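Local atomic coordinates of putative dehydrogenase (Pseudomonas fluorescens, PDB entry 6UUG), a protein that acts as MsuC, a two-component flavin-dependent monooxygenase that oxidises methanesulfinate in bacterial sulfur assimilation. Residues A350-F362 / L376-L388. Sequence-based numbering, arbitrary orientation.
Sequences ASRQGLEICSRLF and LDRHWRNLRTQTL
Leu355 lays CD1 over one face of the Trp380 indole, a CH-pi contact 3.8 Å from CD1 to the centroid of the five-membered ring and 25° off its normal; Arg384 CB lies over the rim of that same face. Its other methyl, CD2, sits over one face of the Arg384 guanidinium, off-centre, 3.5 Å from NH2. With CG anti to the backbone N (chi1 -167°), Leu355 sends its fork across to both flat groups. Cys358 C lies at the indole edge. The Phe362 ring meets Asp377 N at its own edge, 3.6 Å from CZ, with Ser359 O also in plane there, while Leu361 CD1 lies over the rim of one face. These two helices of the acyl-CoA dehydrogenase C-terminal domain run roughly antiparallel (154°), the short segments' axes approaching to 8.6 Å, and contribute to the contact with a second subunit, whose Trp380 stacks on this Trp380. Leu383 CD2 reaches to 3.4 Å from Leu355 N, beside Gly354, while the backbones come nearest where Cys358 CA lies 4.9 Å from Trp380 CA. No direct hydrogen bond crosses; instead a water donates to Cys358 O and Leu376 O and accepts from Trp380 N. Thr387 CG2 packs against Ser351 OG, which is hydrogen-bonded to Lys347 O. Thr387 OG1 donates to Leu383 O and accepts from Arg384 NH1; a valine here would lose both bonds and probably leave the guanidinium leaning more on NH2's weak bond to Ser359 O of the second subunit.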
# COMPACT_ATOMS: atom_id res chain seq x y z
N ALA A 350 1.41 -6.13 -14.02
CA ALA A 350 2.84 -6.21 -14.31
C ALA A 350 3.52 -4.88 -14.03
O ALA A 350 4.64 -4.85 -13.52
CB ALA A 350 3.09 -6.62 -15.75
N SER A 351 2.85 -3.77 -14.36
CA SER A 351 3.44 -2.45 -14.16
C SER A 351 3.63 -2.16 -12.68
O SER A 351 4.72 -1.79 -12.23
CB SER A 351 2.55 -1.38 -14.80
OG SER A 351 2.55 -1.50 -16.22
N ARG A 352 2.54 -2.27 -11.92
CA ARG A 352 2.56 -1.82 -10.53
C ARG A 352 3.33 -2.78 -9.65
O ARG A 352 4.20 -2.37 -8.86
CB ARG A 352 1.14 -1.68 -10.01
CG ARG A 352 0.42 -0.54 -10.58
CD ARG A 352 -0.88 -0.36 -9.87
NE ARG A 352 -1.22 1.05 -9.80
CZ ARG A 352 -2.35 1.50 -9.27
NH1 ARG A 352 -3.22 0.62 -8.79
NH2 ARG A 352 -2.61 2.80 -9.23
N GLN A 353 2.98 -4.07 -9.72
CA GLN A 353 3.67 -5.03 -8.88
C GLN A 353 5.10 -5.26 -9.34
O GLN A 353 5.99 -5.52 -8.52
CB GLN A 353 2.88 -6.35 -8.85
CG GLN A 353 1.52 -6.23 -8.14
CD GLN A 353 0.79 -7.57 -8.12
OE1 GLN A 353 0.13 -7.93 -9.09
NE2 GLN A 353 0.92 -8.31 -7.03
N GLY A 354 5.35 -5.17 -10.65
CA GLY A 354 6.71 -5.29 -11.14
C GLY A 354 7.60 -4.17 -10.62
O GLY A 354 8.73 -4.41 -10.18
N LEU A 355 7.12 -2.93 -10.68
CA LEU A 355 7.97 -1.83 -10.25
C LEU A 355 8.26 -1.92 -8.76
O LEU A 355 9.37 -1.60 -8.31
CB LEU A 355 7.32 -0.48 -10.60
CG LEU A 355 8.23 0.74 -10.48
CD1 LEU A 355 9.30 0.73 -11.58
CD2 LEU A 355 7.37 2.00 -10.58
N GLU A 356 7.28 -2.41 -7.99
CA GLU A 356 7.47 -2.59 -6.55
C GLU A 356 8.56 -3.62 -6.25
O GLU A 356 9.39 -3.43 -5.35
CB GLU A 356 6.15 -2.99 -5.91
CG GLU A 356 6.25 -3.37 -4.43
CD GLU A 356 6.66 -2.21 -3.53
OE1 GLU A 356 6.99 -2.47 -2.35
OE2 GLU A 356 6.67 -1.05 -3.99
N ILE A 357 8.58 -4.74 -6.99
CA ILE A 357 9.66 -5.71 -6.81
C ILE A 357 11.02 -5.07 -7.13
O ILE A 357 12.00 -5.26 -6.40
CB ILE A 357 9.41 -6.96 -7.68
CG1 ILE A 357 8.18 -7.70 -7.17
CG2 ILE A 357 10.64 -7.86 -7.69
CD1 ILE A 357 7.73 -8.85 -8.10
N CYS A 358 11.11 -4.33 -8.23
CA CYS A 358 12.39 -3.75 -8.63
C CYS A 358 12.89 -2.73 -7.62
O CYS A 358 14.10 -2.49 -7.54
CB CYS A 358 12.27 -3.10 -10.01
SG CYS A 358 11.96 -4.28 -11.36
N SER A 359 12.00 -2.13 -6.84
CA SER A 359 12.43 -1.21 -5.78
C SER A 359 12.72 -1.94 -4.47
O SER A 359 13.75 -1.70 -3.82
CB SER A 359 11.35 -0.15 -5.53
OG SER A 359 11.69 0.66 -4.39
N ARG A 360 11.80 -2.81 -4.05
CA ARG A 360 11.91 -3.38 -2.72
C ARG A 360 12.94 -4.50 -2.65
O ARG A 360 13.33 -4.86 -1.53
CB ARG A 360 10.56 -3.89 -2.24
CG ARG A 360 10.30 -3.52 -0.79
CD ARG A 360 9.40 -4.50 -0.10
NE ARG A 360 8.20 -4.77 -0.89
CZ ARG A 360 7.50 -5.89 -0.77
NH1 ARG A 360 7.90 -6.81 0.10
NH2 ARG A 360 6.42 -6.09 -1.52
N LEU A 361 13.43 -5.00 -3.79
CA LEU A 361 14.49 -6.01 -3.73
C LEU A 361 15.74 -5.47 -3.04
O LEU A 361 16.51 -6.24 -2.48
CB LEU A 361 14.85 -6.53 -5.13
CG LEU A 361 15.54 -5.59 -6.12
CD1 LEU A 361 17.08 -5.55 -5.92
CD2 LEU A 361 15.21 -5.99 -7.57
N PHE A 362 15.94 -4.15 -3.05
CA PHE A 362 17.13 -3.64 -2.39
C PHE A 362 17.10 -3.87 -0.89
O PHE A 362 18.17 -3.90 -0.26
CB PHE A 362 17.32 -2.14 -2.70
CG PHE A 362 17.84 -1.88 -4.09
CD1 PHE A 362 19.21 -1.88 -4.35
CD2 PHE A 362 16.97 -1.67 -5.16
CE1 PHE A 362 19.71 -1.64 -5.63
CE2 PHE A 362 17.46 -1.42 -6.46
CZ PHE A 362 18.83 -1.41 -6.69
N LEU A 376 22.34 -2.59 -10.36
CA LEU A 376 21.15 -3.35 -10.00
C LEU A 376 19.88 -2.51 -10.13
O LEU A 376 18.79 -3.07 -10.26
CB LEU A 376 21.31 -3.89 -8.57
CG LEU A 376 20.30 -4.87 -8.00
CD1 LEU A 376 20.14 -6.11 -8.88
CD2 LEU A 376 20.72 -5.25 -6.60
N ASP A 377 20.01 -1.18 -10.13
CA ASP A 377 18.89 -0.28 -10.36
C ASP A 377 18.43 -0.24 -11.81
O ASP A 377 17.41 0.40 -12.08
CB ASP A 377 19.26 1.15 -9.93
CG ASP A 377 20.38 1.75 -10.77
OD1 ASP A 377 21.35 1.02 -11.05
OD2 ASP A 377 20.29 2.94 -11.18
N ARG A 378 19.15 -0.87 -12.74
CA ARG A 378 18.76 -0.79 -14.14
C ARG A 378 17.38 -1.40 -14.38
O ARG A 378 16.61 -0.89 -15.21
CB ARG A 378 19.82 -1.46 -15.04
CG ARG A 378 19.86 -2.99 -15.02
CD ARG A 378 21.12 -3.53 -15.72
NE ARG A 378 21.12 -5.00 -15.77
CZ ARG A 378 21.40 -5.77 -14.72
NH1 ARG A 378 21.70 -5.23 -13.55
NH2 ARG A 378 21.37 -7.09 -14.84
N HIS A 379 17.02 -2.45 -13.64
CA HIS A 379 15.68 -3.02 -13.79
C HIS A 379 14.63 -1.99 -13.42
O HIS A 379 13.69 -1.76 -14.17
CB HIS A 379 15.52 -4.27 -12.92
CG HIS A 379 16.61 -5.29 -13.11
ND1 HIS A 379 16.75 -6.02 -14.27
CD2 HIS A 379 17.59 -5.71 -12.27
CE1 HIS A 379 17.77 -6.84 -14.14
NE2 HIS A 379 18.30 -6.67 -12.94
N TRP A 380 14.77 -1.36 -12.25
CA TRP A 380 13.81 -0.32 -11.86
C TRP A 380 13.78 0.80 -12.90
O TRP A 380 12.70 1.24 -13.32
CB TRP A 380 14.14 0.24 -10.47
CG TRP A 380 13.09 1.21 -9.95
CD1 TRP A 380 11.98 0.91 -9.19
CD2 TRP A 380 13.05 2.63 -10.17
NE1 TRP A 380 11.25 2.07 -8.93
CE2 TRP A 380 11.88 3.13 -9.52
CE3 TRP A 380 13.88 3.53 -10.84
CZ2 TRP A 380 11.55 4.50 -9.52
CZ3 TRP A 380 13.54 4.90 -10.83
CH2 TRP A 380 12.37 5.36 -10.20
N ARG A 381 14.95 1.29 -13.34
CA ARG A 381 14.96 2.40 -14.29
C ARG A 381 14.29 2.03 -15.61
O ARG A 381 13.56 2.85 -16.20
CB ARG A 381 16.39 2.86 -14.59
CG ARG A 381 17.02 3.65 -13.48
CD ARG A 381 18.36 4.21 -13.95
NE ARG A 381 19.43 3.22 -13.89
CZ ARG A 381 19.97 2.60 -14.93
NH1 ARG A 381 19.55 2.83 -16.17
NH2 ARG A 381 20.96 1.74 -14.73
N ASN A 382 14.55 0.83 -16.10
CA ASN A 382 13.94 0.38 -17.35
C ASN A 382 12.43 0.30 -17.20
O ASN A 382 11.67 0.76 -18.07
CB ASN A 382 14.52 -0.98 -17.75
CG ASN A 382 15.95 -0.89 -18.22
OD1 ASN A 382 16.41 0.18 -18.62
ND2 ASN A 382 16.67 -2.01 -18.19
N LEU A 383 11.96 -0.31 -16.12
CA LEU A 383 10.52 -0.45 -15.94
C LEU A 383 9.88 0.89 -15.63
O LEU A 383 8.78 1.18 -16.11
CB LEU A 383 10.24 -1.47 -14.84
CG LEU A 383 8.81 -1.96 -14.67
CD1 LEU A 383 8.28 -2.52 -15.98
CD2 LEU A 383 8.79 -3.04 -13.59
N ARG A 384 10.55 1.74 -14.85
CA ARG A 384 9.98 3.06 -14.58
C ARG A 384 9.76 3.85 -15.86
O ARG A 384 8.75 4.55 -16.00
CB ARG A 384 10.90 3.86 -13.65
CG ARG A 384 10.47 5.33 -13.38
CD ARG A 384 9.25 5.43 -12.47
NE ARG A 384 8.03 5.02 -13.18
CZ ARG A 384 6.81 4.97 -12.66
NH1 ARG A 384 5.79 4.51 -13.40
NH2 ARG A 384 6.60 5.35 -11.40
N THR A 385 10.71 3.78 -16.79
CA THR A 385 10.61 4.52 -18.04
C THR A 385 9.47 3.99 -18.90
O THR A 385 8.66 4.75 -19.44
CB THR A 385 11.94 4.42 -18.82
OG1 THR A 385 13.02 4.91 -18.01
CG2 THR A 385 11.86 5.23 -20.10
N GLN A 386 9.38 2.67 -19.03
CA GLN A 386 8.45 2.10 -20.00
C GLN A 386 7.02 2.05 -19.50
O GLN A 386 6.10 1.88 -20.32
CB GLN A 386 8.91 0.71 -20.40
CG GLN A 386 9.96 0.70 -21.49
CD GLN A 386 9.61 1.61 -22.68
OE1 GLN A 386 10.43 2.40 -23.15
NE2 GLN A 386 8.37 1.50 -23.16
N THR A 387 6.79 2.16 -18.20
CA THR A 387 5.42 2.16 -17.70
C THR A 387 4.73 3.51 -17.82
O THR A 387 3.54 3.59 -17.51
CB THR A 387 5.38 1.71 -16.23
OG1 THR A 387 6.30 2.51 -15.48
CG2 THR A 387 5.75 0.24 -16.07
N LEU A 388 5.42 4.56 -18.29
CA LEU A 388 4.85 5.90 -18.35
C LEU A 388 4.23 6.26 -19.70
O LEU A 388 3.49 7.25 -19.77
CB LEU A 388 5.92 6.95 -18.06
CG LEU A 388 6.54 6.87 -16.67
CD1 LEU A 388 7.70 7.87 -16.56
CD2 LEU A 388 5.46 7.13 -15.62
O HOH W 1 1.95 0.57 -17.87
O HOH W 2 16.03 -2.57 -9.90